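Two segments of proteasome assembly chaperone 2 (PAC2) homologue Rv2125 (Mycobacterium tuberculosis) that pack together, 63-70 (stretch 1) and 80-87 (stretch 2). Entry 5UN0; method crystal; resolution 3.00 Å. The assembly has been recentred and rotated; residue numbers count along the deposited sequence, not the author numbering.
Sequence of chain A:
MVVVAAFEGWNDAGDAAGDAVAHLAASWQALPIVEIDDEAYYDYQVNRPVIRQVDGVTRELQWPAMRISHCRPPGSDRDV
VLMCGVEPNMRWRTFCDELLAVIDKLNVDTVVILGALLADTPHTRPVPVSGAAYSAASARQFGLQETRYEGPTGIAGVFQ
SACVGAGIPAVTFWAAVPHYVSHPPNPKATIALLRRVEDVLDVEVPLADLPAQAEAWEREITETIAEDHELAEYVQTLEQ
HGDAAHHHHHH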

ATOM      1  N   TRP A  63     -10.299 -15.073   4.893  1.00 33.13           N
ATOM      2  CA  TRP A  63      -9.600 -14.351   3.832  1.00 30.36           C
ATOM      3  C   TRP A  63     -10.483 -13.337   3.106  1.00 30.05           C
ATOM      4  O   TRP A  63     -11.633 -13.638   2.781  1.00 29.08           O
ATOM      5  CB  TRP A  63      -9.081 -15.338   2.792  1.00 28.68           C
ATOM      6  CG  TRP A  63      -8.035 -16.246   3.318  1.00 27.24           C
ATOM      7  CD1 TRP A  63      -8.225 -17.422   3.967  1.00 26.55           C
ATOM      8  CD2 TRP A  63      -6.626 -16.048   3.242  1.00 25.39           C
ATOM      9  NE1 TRP A  63      -7.013 -17.978   4.297  1.00 26.56           N
ATOM     10  CE2 TRP A  63      -6.017 -17.145   3.862  1.00 25.65           C
ATOM     11  CE3 TRP A  63      -5.823 -15.055   2.694  1.00 24.88           C
ATOM     12  CZ2 TRP A  63      -4.643 -17.271   3.959  1.00 25.89           C
ATOM     13  CZ3 TRP A  63      -4.472 -15.177   2.793  1.00 25.13           C
ATOM     14  CH2 TRP A  63      -3.885 -16.274   3.424  1.00 25.39           C
ATOM     15  N   PRO A  64      -9.924 -12.158   2.789  1.00 28.94           N
ATOM     16  CA  PRO A  64     -10.688 -11.185   2.027  1.00 28.42           C
ATOM     17  C   PRO A  64     -11.106 -11.797   0.715  1.00 29.01           C
ATOM     18  O   PRO A  64     -10.368 -12.605   0.155  1.00 31.55           O
ATOM     19  CB  PRO A  64      -9.692 -10.059   1.786  1.00 28.31           C
ATOM     20  CG  PRO A  64      -8.364 -10.716   1.864  1.00 28.55           C
ATOM     21  CD  PRO A  64      -8.506 -11.772   2.909  1.00 28.80           C
ATOM     22  N   ALA A  65     -12.286 -11.430   0.238  1.00 29.24           N
ATOM     23  CA  ALA A  65     -12.852 -12.059  -0.943  1.00 28.72           C
ATOM     24  C   ALA A  65     -14.078 -11.318  -1.416  1.00 30.31           C
ATOM     25  O   ALA A  65     -14.557 -10.373  -0.755  1.00 29.25           O
ATOM     26  CB  ALA A  65     -13.207 -13.510  -0.639  1.00 29.19           C
ATOM     27  N   MET A  66     -14.602 -11.789  -2.549  1.00 32.24           N
ATOM     28  CA  MET A  66     -15.853 -11.296  -3.116  1.00 33.12           C
ATOM     29  C   MET A  66     -16.942 -12.352  -2.964  1.00 33.03           C
ATOM     30  O   MET A  66     -16.859 -13.405  -3.574  1.00 33.23           O
ATOM     31  CB  MET A  66     -15.653 -10.971  -4.593  1.00 33.95           C
ATOM     32  CG  MET A  66     -16.666  -9.986  -5.148  1.00 35.43           C
ATOM     33  SD  MET A  66     -16.491  -8.367  -4.367  1.00 37.31           S
ATOM     34  CE  MET A  66     -18.184  -7.801  -4.432  1.00 37.82           C
ATOM     35  N   ARG A  67     -17.948 -12.071  -2.133  1.00 34.38           N
ATOM     36  CA  ARG A  67     -19.080 -12.993  -1.914  1.00 34.28           C
ATOM     37  C   ARG A  67     -20.261 -12.683  -2.835  1.00 31.91           C
ATOM     38  O   ARG A  67     -20.747 -11.549  -2.909  1.00 31.01           O
ATOM     39  CB  ARG A  67     -19.511 -12.988  -0.445  1.00 39.06           C
ATOM     40  CG  ARG A  67     -18.512 -13.720   0.425  1.00 45.10           C
ATOM     41  CD  ARG A  67     -18.537 -13.345   1.924  1.00 49.74           C
ATOM     42  NE  ARG A  67     -17.214 -13.577   2.542  1.00 54.77           N
ATOM     43  CZ  ARG A  67     -16.169 -12.753   2.392  1.00 59.14           C
ATOM     44  NH1 ARG A  67     -16.278 -11.641   1.661  1.00 58.37           N
ATOM     45  NH2 ARG A  67     -15.003 -13.029   2.972  1.00 62.24           N
ATOM     46  N   ILE A  68     -20.689 -13.700  -3.574  1.00 29.50           N
ATOM     47  CA  ILE A  68     -21.816 -13.579  -4.477  1.00 26.75           C
ATOM     48  C   ILE A  68     -22.893 -14.533  -3.991  1.00 26.10           C
ATOM     49  O   ILE A  68     -22.650 -15.732  -3.853  1.00 25.62           O
ATOM     50  CB  ILE A  68     -21.410 -13.907  -5.924  1.00 26.24           C
ATOM     51  CG1 ILE A  68     -20.302 -12.948  -6.382  1.00 25.58           C
ATOM     52  CG2 ILE A  68     -22.623 -13.843  -6.852  1.00 26.76           C
ATOM     53  CD1 ILE A  68     -19.822 -13.149  -7.809  1.00 25.14           C
ATOM     54  N   SER A  69     -24.078 -13.993  -3.721  1.00 25.22           N
ATOM     55  CA  SER A  69     -25.204 -14.799  -3.255  1.00 25.05           C
ATOM     56  C   SER A  69     -26.482 -14.519  -4.077  1.00 25.53           C
ATOM     57  O   SER A  69     -26.565 -13.506  -4.781  1.00 26.27           O
ATOM     58  CB  SER A  69     -25.427 -14.550  -1.766  1.00 24.36           C
ATOM     59  OG  SER A  69     -25.668 -13.189  -1.512  1.00 24.43           O
ATOM     60  N   HIS A  70     -27.470 -15.416  -3.986  1.00 25.06           N
ATOM     61  CA  HIS A  70     -28.692 -15.312  -4.810  1.00 25.77           C
ATOM     62  C   HIS A  70     -29.964 -15.124  -3.986  1.00 26.34           C
ATOM     63  O   HIS A  70     -30.069 -15.611  -2.864  1.00 25.70           O
ATOM     64  CB  HIS A  70     -28.872 -16.523  -5.742  1.00 25.68           C
ATOM     65  CG  HIS A  70     -30.253 -16.634  -6.310  1.00 26.07           C
ATOM     66  ND1 HIS A  70     -31.296 -17.225  -5.623  1.00 26.19           N
ATOM     67  CD2 HIS A  70     -30.781 -16.176  -7.469  1.00 26.65           C
ATOM     68  CE1 HIS A  70     -32.400 -17.144  -6.344  1.00 26.73           C
ATOM     69  NE2 HIS A  70     -32.115 -16.517  -7.472  1.00 27.19           N
ATOM     70  N   VAL A  80     -32.454 -11.685  -7.700  1.00 28.59           N
ATOM     71  CA  VAL A  80     -31.564 -10.607  -7.363  1.00 26.66           C
ATOM     72  C   VAL A  80     -30.257 -11.268  -6.972  1.00 25.61           C
ATOM     73  O   VAL A  80     -30.246 -12.112  -6.103  1.00 25.63           O
ATOM     74  CB  VAL A  80     -32.112  -9.774  -6.177  1.00 26.28           C
ATOM     75  CG1 VAL A  80     -31.126  -8.694  -5.764  1.00 26.53           C
ATOM     76  CG2 VAL A  80     -33.446  -9.155  -6.538  1.00 25.69           C
ATOM     77  N   VAL A  81     -29.167 -10.902  -7.644  1.00 24.80           N
ATOM     78  CA  VAL A  81     -27.843 -11.436  -7.336  1.00 23.29           C
ATOM     79  C   VAL A  81     -27.037 -10.371  -6.639  1.00 23.03           C
ATOM     80  O   VAL A  81     -26.819  -9.281  -7.176  1.00 22.81           O
ATOM     81  CB  VAL A  81     -27.086 -11.904  -8.594  1.00 22.91           C
ATOM     82  CG1 VAL A  81     -25.685 -12.345  -8.212  1.00 23.23           C
ATOM     83  CG2 VAL A  81     -27.814 -13.053  -9.263  1.00 22.33           C
ATOM     84  N   LEU A  82     -26.597 -10.702  -5.434  1.00 23.45           N
ATOM     85  CA  LEU A  82     -25.937  -9.738  -4.556  1.00 22.72           C
ATOM     86  C   LEU A  82     -24.456  -9.999  -4.575  1.00 23.33           C
ATOM     87  O   LEU A  82     -24.032 -11.151  -4.602  1.00 22.77           O
ATOM     88  CB  LEU A  82     -26.459  -9.846  -3.115  1.00 21.33           C
ATOM     89  CG  LEU A  82     -27.944  -9.582  -2.911  1.00 20.27           C
ATOM     90  CD1 LEU A  82     -28.309  -9.557  -1.445  1.00 19.84           C
ATOM     91  CD2 LEU A  82     -28.346  -8.274  -3.547  1.00 20.40           C
ATOM     92  N   MET A  83     -23.686  -8.913  -4.558  1.00 24.63           N
ATOM     93  CA  MET A  83     -22.229  -8.984  -4.503  1.00 25.66           C
ATOM     94  C   MET A  83     -21.701  -8.057  -3.430  1.00 26.23           C
ATOM     95  O   MET A  83     -22.091  -6.902  -3.342  1.00 25.12           O
ATOM     96  CB  MET A  83     -21.618  -8.585  -5.828  1.00 26.32           C
ATOM     97  CG  MET A  83     -21.938  -9.534  -6.958  1.00 26.38           C
ATOM     98  SD  MET A  83     -21.185  -8.922  -8.461  1.00 27.22           S
ATOM     99  CE  MET A  83     -21.853 -10.087  -9.648  1.00 27.69           C
ATOM    100  N   CYS A  84     -20.813  -8.572  -2.602  1.00 27.66           N
ATOM    101  CA  CYS A  84     -20.300  -7.774  -1.527  1.00 30.05           C
ATOM    102  C   CYS A  84     -18.930  -8.233  -1.113  1.00 29.43           C
ATOM    103  O   CYS A  84     -18.685  -9.425  -0.954  1.00 28.80           O
ATOM    104  CB  CYS A  84     -21.228  -7.815  -0.331  1.00 32.74           C
ATOM    105  SG  CYS A  84     -20.996  -6.344   0.672  1.00 40.50           S
ATOM    106  N   GLY A  85     -18.037  -7.267  -0.930  1.00 27.81           N
ATOM    107  CA  GLY A  85     -16.689  -7.574  -0.534  1.00 26.09           C
ATOM    108  C   GLY A  85     -15.737  -6.438  -0.786  1.00 24.22           C
ATOM    109  O   GLY A  85     -16.088  -5.445  -1.413  1.00 23.49           O
ATOM    110  N   VAL A  86     -14.519  -6.610  -0.283  1.00 22.69           N
ATOM    111  CA  VAL A  86     -13.519  -5.567  -0.309  1.00 21.53           C
ATOM    112  C   VAL A  86     -13.011  -5.309  -1.711  1.00 20.85           C
ATOM    113  O   VAL A  86     -12.940  -6.214  -2.549  1.00 21.46           O
ATOM    114  CB  VAL A  86     -12.300  -5.888   0.586  1.00 21.98           C
ATOM    115  CG1 VAL A  86     -12.734  -6.225   2.013  1.00 22.18           C
ATOM    116  CG2 VAL A  86     -11.446  -6.998  -0.025  1.00 21.75           C
ATOM    117  N   GLU A  87     -12.611  -4.063  -1.928  1.00 19.77           N
ATOM    118  CA  GLU A  87     -12.080  -3.634  -3.195  1.00 19.31           C
ATOM    119  C   GLU A  87     -10.722  -4.263  -3.417  1.00 19.49           C
ATOM    120  O   GLU A  87      -9.790  -3.976  -2.683  1.00 19.58           O
ATOM    121  CB  GLU A  87     -11.974  -2.110  -3.211  1.00 19.10           C
ATOM    122  CG  GLU A  87     -11.283  -1.517  -4.425  1.00 18.75           C
ATOM    123  CD  GLU A  87     -11.099  -0.022  -4.286  1.00 18.08           C
ATOM    124  OE1 GLU A  87     -10.533   0.417  -3.275  1.00 17.82           O
ATOM    125  OE2 GLU A  87     -11.529   0.714  -5.182  1.00 17.46           O
TER

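How do the two backbones meet? Strands 66-70 and 80-85 run antiparallel, their directions 162° apart and their axes approaching to 4.7 Å. Two hydrogen-bonded pairs carry the ladder: R67 N donates to C84 O and C84 N to R67 O, both at 3.0 Å; S69 N donates to L82 O at 3.0 Å, and L82 N returns the bond to S69 O at 2.9 Å. Between these rungs lies the pair I68 and M83, where the CA atoms draw in to 4.6 Å and lend CA-H...O contacts instead: I68 CA to L82 O at 3.3 Å and M83 CA to R67 O at 3.4 Å. The stretches bury 583 Å² between them, both sides summed.

Which side chains pack on the face that carries I68? I68 shares this face with M83, H70 and V81, and it touches two of them: its CG2 lies 3.7 Å from V81 CG1 and its CG1 3.8 Å from M83 CG. I68, V81 and M83 are apolar and buried, so they pack without asking for hydrogen bonds, while H70 stays partly exposed. Buried M66 points sideways at its CB, but the chain turns at chi2 (p) and brings CE to 3.8 Å from M83 CB.

What occupies the other face? R67, C84, S69 and L82 lie there, a more polar and partly exposed set apart from buried L82. S69 OG sits 3.8 Å from L82 CB. R67 NH1 makes a weak hydrogen bond to A65 O at 3.2 Å within its own stretch.

Why is residue 85 a glycine? At its backbone angles a CB would jam against the preceding carbonyl, and it would also clash with A65 O. Without one, G85 CA comes to 3.5 Å from A65 O. Beyond it, V86 CG2 meets P64 CB at 4.0 Å, extending the apolar contact past the strands.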